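Local coordinates for protein EchA1_1 (Mycobacterium avium subsp. paratuberculosis, PDB 3R9T) that probably catalyses the reversible hydration of enoyl-CoA thioesters to 3-hydroxyacyl-CoA in fatty acid metabolism, at residues P103-V108 and L125-E130; V19-I24 and V58-G63. All blocks are in the same frame, centred on the assembly; numbering follows the deposited sequence. Where two conformers were deposited one is given.

Contact 1: P103-V108 and L125-E130; sequences PTIAAV and LVVADE
Ile105 to Val108 pair one to one with Leu125 to Ala128 as neighbouring parallel strands in the main sheet of the crotonase fold, their axes 17° apart. Five backbone hydrogen bonds alternate in direction between them. Leu125 N gives to Thr104 O at 3.1 Å, the longest and most bent of the set, with 144° at the hydrogen. Ala106 N then gives to Leu125 O, and Ala106 O receives Val127 N. Val108 closes the series with both its N and its O: the N reaches Val127 O at 2.8 Å, and the O takes Asp129 N at the same length.

CA-H...O contacts supplement these bonds. Leu125 O, already bonded to Ala106 N, also meets Ile105 CA at 3.3 Å, and Val108 O similarly meets Ala128 CA.

The apolar contacts divide between two faces. On one, Ile105 CG1 lies 4.2 Å from Leu125 CB, while its CG2 branch, anti to the backbone N (chi1 -56° for CG1), extends to Val127 CG2; helix 192-204 covers this face through Ala196, Ala200 and Ile203. On the other, Val108 CG2 comes diagonally against Val126 CG1 at 3.8 Å, and Val108 CB lies beside Ala128 CB at 4.1 Å. Lys160 of the second subunit packs against both Leu125 and Val126, at the start of strand 125-129.

The end of the Asp129 side chain leads away from strand 104-108: CB lies near Val108 O, at 3.4 Å, and the carboxylate forms a salt bridge with Arg131 and accepts a hydrogen bond from Gly190 N. The strands are therefore joined by main-chain hydrogen bonds and aliphatic side chains, with the acidic group that ends the pairing neutralised, in all likelihood, by Arg131.

Contact 2: V19-I24 and V58-G63; sequences VMVITI and VLTGAG
With chi1 near -55°, Thr23 places CG2 anti to its backbone N, against Ala62, and OG1 beside that N, 3.6 Å from Thr60 CG2. This is the parallel strand pair of a beta-alpha-beta unit, strand 19-24, helix 35-50, strand 56-61, in the crotonase fold. Thr23 and Thr60 run side by side, their contact one of hydroxyl against methyl, while Thr60 OG1 is bonded instead to Ala107 O on the next strand.

On the opposite face, Leu59 swings its CD1 methyl back across Ile22, 3.7 Å from Ile22 CG2 and 3.6 Å from Ile22 O. The connecting helix 35-50 covers this side, touching Ile22 at Ala44 and Ile24 at Val37. Val19 CG1 and Val58 CG2 meet at 3.8 Å on the Thr23 face, where Leu197 and Leu193 of helix 192-204 lie.

Backbone bonds alternate from Val58 N to Met20 O onward; Ile22 N to Val58 O is short, 2.7 Å, and nearly straight at 174°. The last continues past the strand end: Ala62 N donates to Ile24 O at 2.9 Å, and Ala62 CB sits 3.3 Å from that same oxygen.

From the N terminus, strand 19-24 runs out into helix 35-50 and the chain returns along strand 56-61, where contact 2 closes the earlier of the two loops. Only afterwards does strand 104-108 open contact 1, closed by strand 125-129 after an intervening short strand and helix 115-122. The two loops thus follow in series, neither enclosing nor crossing the other. They meet side by side in one sheet, since 56-61 and 104-108 are neighbours: Ala107 N probably donates a hydrogen bond to Leu59 O at 2.7 Å, and Val58 CG1 packs on Ala107 CB. Together they set four consecutive parallel strands, with helix 192-204 lying across residues of both contacts.

Contact 1: P103-V108 and L125-E130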
ATOM      1  N   PRO B 103       3.319 -21.388   3.714  1.00 18.11           N
ATOM      2  CA  PRO B 103       4.187 -20.277   3.378  1.00 17.99           C
ATOM      3  C   PRO B 103       5.218 -20.602   2.303  1.00 17.59           C
ATOM      4  O   PRO B 103       5.802 -21.704   2.297  1.00 17.90           O
ATOM      5  CB  PRO B 103       4.881 -19.952   4.713  1.00 18.79           C
ATOM      6  CG  PRO B 103       4.801 -21.235   5.503  1.00 20.27           C
ATOM      7  CD  PRO B 103       3.474 -21.796   5.123  1.00 19.32           C
ATOM      8  N   THR B 104       5.419 -19.621   1.415  1.00 16.44           N
ATOM      9  CA  THR B 104       6.428 -19.667   0.363  1.00 16.65           C
ATOM     10  C   THR B 104       7.465 -18.566   0.533  1.00 17.14           C
ATOM     11  O   THR B 104       7.127 -17.425   0.792  1.00 16.40           O
ATOM     12  CB  THR B 104       5.797 -19.570  -1.042  1.00 16.94           C
ATOM     13  OG1 THR B 104       5.064 -18.338  -1.155  1.00 16.33           O
ATOM     14  CG2 THR B 104       4.840 -20.782  -1.293  1.00 18.02           C
ATOM     15  N   ILE B 105       8.734 -18.934   0.398  1.00 16.85           N
ATOM     16  CA  ILE B 105       9.841 -18.031   0.566  1.00 16.99           C
ATOM     17  C   ILE B 105      10.714 -18.175  -0.657  1.00 16.84           C
ATOM     18  O   ILE B 105      11.211 -19.269  -0.942  1.00 18.64           O
ATOM     19  CB  ILE B 105      10.672 -18.420   1.800  1.00 17.48           C
ATOM     20  CG1 ILE B 105       9.799 -18.469   3.059  1.00 19.79           C
ATOM     21  CG2 ILE B 105      11.915 -17.484   1.928  1.00 18.00           C
ATOM     22  CD1 ILE B 105      10.505 -19.148   4.254  1.00 23.07           C
ATOM     23  N   ALA B 106      10.917 -17.081  -1.371  1.00 16.43           N
ATOM     24  CA  ALA B 106      11.864 -17.035  -2.465  1.00 16.89           C
ATOM     25  C   ALA B 106      13.271 -16.800  -1.925  1.00 17.86           C
ATOM     26  O   ALA B 106      13.500 -15.838  -1.210  1.00 18.81           O
ATOM     27  CB  ALA B 106      11.491 -15.916  -3.398  1.00 16.79           C
ATOM     28  N   ALA B 107      14.197 -17.698  -2.241  1.00 18.08           N
ATOM     29  CA  ALA B 107      15.567 -17.545  -1.837  1.00 18.61           C
ATOM     30  C   ALA B 107      16.349 -17.161  -3.080  1.00 19.21           C
ATOM     31  O   ALA B 107      16.733 -18.029  -3.887  1.00 20.41           O
ATOM     32  CB  ALA B 107      16.069 -18.829  -1.249  1.00 18.47           C
ATOM     33  N   VAL B 108      16.512 -15.853  -3.243  1.00 19.06           N
ATOM     34  CA  VAL B 108      17.055 -15.259  -4.451  1.00 19.26           C
ATOM     35  C   VAL B 108      18.576 -15.233  -4.402  1.00 20.84           C
ATOM     36  O   VAL B 108      19.186 -14.415  -3.697  1.00 21.78           O
ATOM     37  CB  VAL B 108      16.458 -13.891  -4.655  1.00 19.18           C
ATOM     38  CG1 VAL B 108      17.028 -13.262  -5.892  1.00 19.47           C
ATOM     39  CG2 VAL B 108      14.917 -14.031  -4.751  1.00 19.29           C
ATOM     40  N   LEU B 125       7.324 -14.307   1.110  1.00 14.88           N
ATOM     41  CA  LEU B 125       8.522 -13.691   1.700  1.00 15.00           C
ATOM     42  C   LEU B 125       9.681 -13.868   0.729  1.00 15.12           C
ATOM     43  O   LEU B 125       9.698 -14.789  -0.096  1.00 15.70           O
ATOM     44  CB  LEU B 125       8.861 -14.357   3.029  1.00 15.90           C
ATOM     45  CG  LEU B 125       7.724 -14.296   4.059  1.00 16.05           C
ATOM     46  CD1 LEU B 125       7.973 -15.277   5.221  1.00 20.56           C
ATOM     47  CD2 LEU B 125       7.524 -12.870   4.537  1.00 16.36           C
ATOM     48  N   VAL B 126      10.650 -12.972   0.835  1.00 14.84           N
ATOM     49  CA  VAL B 126      11.863 -13.008   0.004  1.00 15.70           C
ATOM     50  C   VAL B 126      13.126 -12.725   0.824  1.00 16.19           C
ATOM     51  O   VAL B 126      13.214 -11.709   1.496  1.00 15.54           O
ATOM     52  CB  VAL B 126      11.811 -11.976  -1.150  1.00 15.48           C
ATOM     53  CG1 VAL B 126      12.968 -12.179  -2.085  1.00 15.54           C
ATOM     54  CG2 VAL B 126      10.473 -12.093  -1.928  1.00 16.61           C
ATOM     55  N   VAL B 127      14.097 -13.624   0.705  1.00 17.18           N
ATOM     56  CA  VAL B 127      15.457 -13.419   1.193  1.00 18.81           C
ATOM     57  C   VAL B 127      16.376 -13.368  -0.038  1.00 18.81           C
ATOM     58  O   VAL B 127      16.272 -14.230  -0.919  1.00 19.21           O
ATOM     59  CB  VAL B 127      15.844 -14.570   2.117  1.00 19.68           C
ATOM     60  CG1 VAL B 127      17.273 -14.404   2.665  1.00 22.15           C
ATOM     61  CG2 VAL B 127      14.825 -14.673   3.244  1.00 21.57           C
ATOM     62  N   ALA B 128      17.254 -12.368  -0.114  1.00 19.25           N
ATOM     63  CA  ALA B 128      18.119 -12.206  -1.284  1.00 19.99           C
ATOM     64  C   ALA B 128      19.592 -12.119  -0.931  1.00 21.21           C
ATOM     65  O   ALA B 128      19.973 -11.421  -0.005  1.00 20.92           O
ATOM     66  CB  ALA B 128      17.729 -10.971  -2.050  1.00 19.96           C
ATOM     67  N   ASP B 129      20.401 -12.830  -1.707  1.00 22.75           N
ATOM     68  CA  ASP B 129      21.841 -12.618  -1.799  1.00 24.83           C
ATOM     69  C   ASP B 129      22.100 -11.129  -2.110  1.00 25.43           C
ATOM     70  O   ASP B 129      21.402 -10.533  -2.937  1.00 26.01           O
ATOM     71  CB  ASP B 129      22.352 -13.530  -2.923  1.00 25.39           C
ATOM     72  CG  ASP B 129      23.858 -13.636  -2.978  1.00 28.19           C
ATOM     73  OD1 ASP B 129      24.518 -12.606  -3.236  1.00 29.89           O
ATOM     74  OD2 ASP B 129      24.371 -14.766  -2.813  1.00 30.03           O
ATOM     75  N   GLU B 130      23.099 -10.540  -1.452  1.00 26.91           N
ATOM     76  CA  GLU B 130      23.456  -9.123  -1.619  0.50 27.54           C
ATOM     77  C   GLU B 130      23.700  -8.779  -3.088  1.00 28.02           C
ATOM     78  O   GLU B 130      23.535  -7.637  -3.494  1.00 28.51           O
ATOM     79  CB  GLU B 130      24.693  -8.758  -0.767  0.50 28.62           C
ATOM     80  CG  GLU B 130      25.930  -9.650  -1.024  0.50 30.54           C
ATOM     81  CD  GLU B 130      27.152  -9.303  -0.168  0.50 32.69           C
ATOM     82  OE1 GLU B 130      27.536  -8.114  -0.123  0.50 33.51           O
ATOM     83  OE2 GLU B 130      27.744 -10.238   0.437  0.50 33.08           O
TER

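Contact 2: V19-I24 and V58-G63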
ATOM      1  N   VAL B  19      10.498 -28.533   5.448  1.00 30.59           N
ATOM      2  CA  VAL B  19      10.519 -27.538   4.373  1.00 28.96           C
ATOM      3  C   VAL B  19      10.780 -28.254   3.071  1.00 28.63           C
ATOM      4  O   VAL B  19      11.705 -29.062   2.973  1.00 29.07           O
ATOM      5  CB  VAL B  19      11.653 -26.490   4.547  1.00 28.52           C
ATOM      6  CG1 VAL B  19      11.630 -25.455   3.404  1.00 27.90           C
ATOM      7  CG2 VAL B  19      11.541 -25.797   5.887  1.00 27.16           C
ATOM      8  N   MET B  20       9.965 -27.973   2.070  1.00 27.77           N
ATOM      9  CA  MET B  20      10.280 -28.424   0.738  1.00 27.51           C
ATOM     10  C   MET B  20      11.075 -27.339   0.069  1.00 26.19           C
ATOM     11  O   MET B  20      10.635 -26.186   0.016  1.00 25.70           O
ATOM     12  CB  MET B  20       9.027 -28.693  -0.067  1.00 27.76           C
ATOM     13  CG  MET B  20       9.326 -29.097  -1.483  1.00 30.08           C
ATOM     14  SD  MET B  20       7.850 -29.220  -2.489  1.00 32.38           S
ATOM     15  CE  MET B  20       7.294 -30.868  -2.013  1.00 33.58           C
ATOM     16  N   VAL B  21      12.230 -27.718  -0.461  1.00 25.06           N
ATOM     17  CA  VAL B  21      13.051 -26.809  -1.235  1.00 24.83           C
ATOM     18  C   VAL B  21      12.898 -27.154  -2.714  1.00 24.74           C
ATOM     19  O   VAL B  21      13.202 -28.280  -3.144  1.00 25.40           O
ATOM     20  CB  VAL B  21      14.531 -26.900  -0.821  1.00 25.10           C
ATOM     21  CG1 VAL B  21      15.406 -26.011  -1.700  1.00 25.12           C
ATOM     22  CG2 VAL B  21      14.694 -26.546   0.649  1.00 24.98           C
ATOM     23  N   ILE B  22      12.420 -26.176  -3.480  1.00 23.76           N
ATOM     24  CA  ILE B  22      12.242 -26.299  -4.925  1.00 23.11           C
ATOM     25  C   ILE B  22      13.331 -25.500  -5.631  1.00 23.46           C
ATOM     26  O   ILE B  22      13.451 -24.294  -5.410  1.00 22.06           O
ATOM     27  CB  ILE B  22      10.871 -25.723  -5.361  1.00 22.22           C
ATOM     28  CG1 ILE B  22       9.739 -26.437  -4.639  1.00 22.51           C
ATOM     29  CG2 ILE B  22      10.673 -25.837  -6.874  1.00 23.43           C
ATOM     30  CD1 ILE B  22       8.334 -25.920  -5.010  1.00 23.76           C
ATOM     31  N   THR B  23      14.111 -26.151  -6.493  1.00 24.43           N
ATOM     32  CA  THR B  23      15.234 -25.491  -7.139  1.00 25.38           C
ATOM     33  C   THR B  23      15.027 -25.474  -8.652  1.00 26.31           C
ATOM     34  O   THR B  23      14.894 -26.537  -9.275  1.00 27.01           O
ATOM     35  CB  THR B  23      16.569 -26.194  -6.786  1.00 26.15           C
ATOM     36  OG1 THR B  23      16.735 -26.272  -5.360  1.00 27.78           O
ATOM     37  CG2 THR B  23      17.743 -25.454  -7.402  1.00 26.54           C
ATOM     38  N   ILE B  24      14.989 -24.281  -9.241  1.00 26.02           N
ATOM     39  CA  ILE B  24      14.906 -24.174 -10.689  1.00 26.43           C
ATOM     40  C   ILE B  24      16.248 -24.700 -11.197  1.00 27.95           C
ATOM     41  O   ILE B  24      17.299 -24.314 -10.682  1.00 28.06           O
ATOM     42  CB  ILE B  24      14.690 -22.737 -11.153  1.00 25.80           C
ATOM     43  CG1 ILE B  24      13.374 -22.176 -10.601  1.00 23.85           C
ATOM     44  CG2 ILE B  24      14.672 -22.677 -12.671  1.00 26.03           C
ATOM     45  CD1 ILE B  24      13.260 -20.655 -10.744  1.00 24.66           C
ATOM     46  N   VAL B  58      10.441 -23.338   0.108  1.00 20.60           N
ATOM     47  CA  VAL B  58      11.454 -22.405  -0.390  1.00 19.76           C
ATOM     48  C   VAL B  58      11.717 -22.656  -1.871  1.00 20.52           C
ATOM     49  O   VAL B  58      11.906 -23.813  -2.287  1.00 22.45           O
ATOM     50  CB  VAL B  58      12.784 -22.540   0.383  1.00 20.11           C
ATOM     51  CG1 VAL B  58      13.891 -21.695  -0.243  1.00 19.12           C
ATOM     52  CG2 VAL B  58      12.592 -22.136   1.834  1.00 19.26           C
ATOM     53  N   LEU B  59      11.719 -21.568  -2.646  1.00 19.62           N
ATOM     54  CA  LEU B  59      11.991 -21.583  -4.083  1.00 19.92           C
ATOM     55  C   LEU B  59      13.326 -20.885  -4.311  1.00 20.20           C
ATOM     56  O   LEU B  59      13.504 -19.765  -3.866  1.00 19.43           O
ATOM     57  CB  LEU B  59      10.887 -20.846  -4.866  1.00 19.44           C
ATOM     58  CG  LEU B  59      11.131 -20.759  -6.383  1.00 19.59           C
ATOM     59  CD1 LEU B  59      11.060 -22.160  -7.006  1.00 19.67           C
ATOM     60  CD2 LEU B  59      10.154 -19.772  -7.052  1.00 20.97           C
ATOM     61  N   THR B  60      14.259 -21.542  -5.004  1.00 21.46           N
ATOM     62  CA  THR B  60      15.572 -20.951  -5.295  1.00 21.93           C
ATOM     63  C   THR B  60      16.037 -21.406  -6.693  1.00 22.90           C
ATOM     64  O   THR B  60      15.340 -22.175  -7.379  1.00 23.04           O
ATOM     65  CB  THR B  60      16.577 -21.348  -4.178  1.00 22.79           C
ATOM     66  OG1 THR B  60      17.731 -20.483  -4.177  1.00 23.13           O
ATOM     67  CG2 THR B  60      16.985 -22.833  -4.311  1.00 23.79           C
ATOM     68  N   GLY B  61      17.193 -20.906  -7.117  1.00 23.19           N
ATOM     69  CA  GLY B  61      17.747 -21.223  -8.420  1.00 24.30           C
ATOM     70  C   GLY B  61      19.046 -21.976  -8.236  1.00 25.41           C
ATOM     71  O   GLY B  61      19.795 -21.710  -7.296  1.00 25.25           O
ATOM     72  N   ALA B  62      19.315 -22.904  -9.146  1.00 26.64           N
ATOM     73  CA  ALA B  62      20.546 -23.678  -9.116  1.00 27.50           C
ATOM     74  C   ALA B  62      21.733 -22.789  -9.446  1.00 28.44           C
ATOM     75  O   ALA B  62      21.640 -21.920 -10.313  1.00 27.87           O
ATOM     76  CB  ALA B  62      20.463 -24.839 -10.120  1.00 28.16           C
ATOM     77  N   GLY B  63      22.854 -23.013  -8.766  1.00 29.69           N
ATOM     78  CA  GLY B  63      24.095 -22.296  -9.080  1.00 30.84           C
ATOM     79  C   GLY B  63      24.255 -20.962  -8.368  1.00 30.56           C
ATOM     80  O   GLY B  63      23.436 -20.583  -7.523  1.00 30.02           O
TER